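Local coordinates for protein beta-lactamase (Escherichia coli, PDB 6PQ9) that probably hydrolyses the amide bond of beta-lactam antibiotics to give substituted beta-amino acids, as a class A serine beta-lactamase that confers antibiotic resistance, at residues P65-T69 against A249-I254. The protein carries 1 engineered substitution. Sequence-based numbering, arbitrary orientation.
Sequences PMQGT and AATNDI. Engineered in segment 65-69: Gly68 (natural residue Ser). With SO4 (sulfate ion), chain L.
Pro65 lies over Ala250, with their CA atoms 6.1 Å apart, and Thr69 over Ile254, so the loop leading into helix 70-85 runs in roughly the same direction as strand 248-258 along one of its faces. No backbone hydrogen bond joins the two; the link is the Asn252 carboxamide. Its ND2 donates to Pro65 O (3.0 Å), on a lone pair in the carbonyl plane, though the bond is bent and Pro65 O tilted from the amide plane, and weakly to Met66 O. With chi1 -43°, the Asn252 CG stands beside its own backbone N, which carries the amide to the loop. A water donates to both Pro65 O and Asn252 OD1, closing a second bridge. Met66 O also accepts from Thr69 N and, at 2.7 Å, from Thr69 OG1, both on the same face of its carbonyl plane, which ties the turn together. Thr69 CG2 packs on Asn252 CB (3.8 Å), the two side chains crossing at about a right angle, and on Ile254 CG2. At the other end, Ala250 CB meets Pro65 CG (4.0 Å) and Gln67 CG, while the Gln67 amide turns to Gln178. The backbone N-H of engineered Gly68 donates to sulfate O3 (2.9 Å from N); Lys71, Ser132 and Ser239 also bind this ion. The turn just before helix 70-85 holds the position of the nucleophilic serine of class A beta-lactamases, occupied here by Gly68, beside the five-stranded sheet.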
# COMPACT_ATOMS: atom_id res chain seq x y z
N PRO A 65 6.13 -0.08 9.80
CA PRO A 65 6.26 -1.26 8.92
C PRO A 65 5.18 -1.24 7.84
O PRO A 65 4.00 -1.04 8.12
CB PRO A 65 6.10 -2.44 9.88
CG PRO A 65 5.42 -1.86 11.11
CD PRO A 65 5.81 -0.42 11.19
N MET A 66 5.62 -1.42 6.59
CA MET A 66 4.75 -1.26 5.43
C MET A 66 3.87 -2.48 5.14
O MET A 66 2.76 -2.32 4.64
CB MET A 66 5.59 -0.96 4.19
CG MET A 66 6.15 0.45 4.16
SD MET A 66 6.68 0.87 2.50
CE MET A 66 8.29 0.05 2.49
N GLN A 67 4.38 -3.68 5.42
CA GLN A 67 3.87 -4.95 4.90
C GLN A 67 3.46 -4.85 3.43
O GLN A 67 4.23 -4.33 2.61
CB GLN A 67 2.72 -5.45 5.78
CG GLN A 67 3.22 -6.10 7.08
CD GLN A 67 3.92 -7.43 6.82
OE1 GLN A 67 3.76 -8.03 5.75
NE2 GLN A 67 4.71 -7.88 7.79
N GLY A 68 2.26 -5.31 3.08
CA GLY A 68 1.85 -5.39 1.68
C GLY A 68 1.66 -4.06 0.97
O GLY A 68 1.45 -4.06 -0.25
N THR A 69 1.72 -2.93 1.69
CA THR A 69 1.56 -1.67 0.98
C THR A 69 2.73 -1.41 0.04
O THR A 69 2.57 -0.67 -0.94
CB THR A 69 1.41 -0.48 1.94
OG1 THR A 69 2.55 -0.41 2.81
CG2 THR A 69 0.11 -0.60 2.76
N ALA A 249 1.94 -6.23 14.44
CA ALA A 249 2.94 -5.27 13.97
C ALA A 249 2.34 -4.19 13.08
O ALA A 249 2.66 -3.01 13.24
CB ALA A 249 4.05 -5.99 13.22
N ALA A 250 1.47 -4.56 12.12
CA ALA A 250 1.03 -3.62 11.09
C ALA A 250 -0.37 -3.94 10.58
O ALA A 250 -0.65 -5.07 10.17
CB ALA A 250 2.00 -3.63 9.91
N THR A 251 -1.24 -2.93 10.59
CA THR A 251 -2.53 -2.96 9.89
C THR A 251 -2.65 -1.64 9.13
O THR A 251 -2.87 -0.58 9.74
CB THR A 251 -3.71 -3.15 10.86
OG1 THR A 251 -3.44 -4.23 11.76
CG2 THR A 251 -5.01 -3.45 10.10
N ASN A 252 -2.49 -1.69 7.80
CA ASN A 252 -2.34 -0.48 7.01
C ASN A 252 -3.35 -0.44 5.86
O ASN A 252 -3.87 -1.47 5.43
CB ASN A 252 -0.92 -0.34 6.42
CG ASN A 252 0.18 -0.70 7.44
OD1 ASN A 252 0.11 -0.35 8.62
ND2 ASN A 252 1.21 -1.37 6.96
N ASP A 253 -3.58 0.77 5.36
CA ASP A 253 -4.33 0.99 4.13
C ASP A 253 -3.92 2.36 3.60
O ASP A 253 -3.91 3.33 4.37
CB ASP A 253 -5.84 0.92 4.38
CG ASP A 253 -6.65 0.64 3.12
OD1 ASP A 253 -6.05 0.36 2.05
OD2 ASP A 253 -7.91 0.71 3.21
N ILE A 254 -3.57 2.44 2.32
CA ILE A 254 -3.11 3.67 1.67
C ILE A 254 -3.82 3.82 0.33
O ILE A 254 -4.11 2.82 -0.34
CB ILE A 254 -1.58 3.68 1.47
CG1 ILE A 254 -1.18 2.72 0.35
CG2 ILE A 254 -0.86 3.26 2.74
CD1 ILE A 254 0.23 2.87 -0.11
S SO4 L . -0.35 -8.16 2.94
O1 SO4 L . -1.40 -7.48 2.18
O2 SO4 L . 0.66 -8.65 2.01
O3 SO4 L . 0.29 -7.24 3.89
O4 SO4 L . -0.97 -9.25 3.68
O HOH W 1 2.38 -0.10 10.24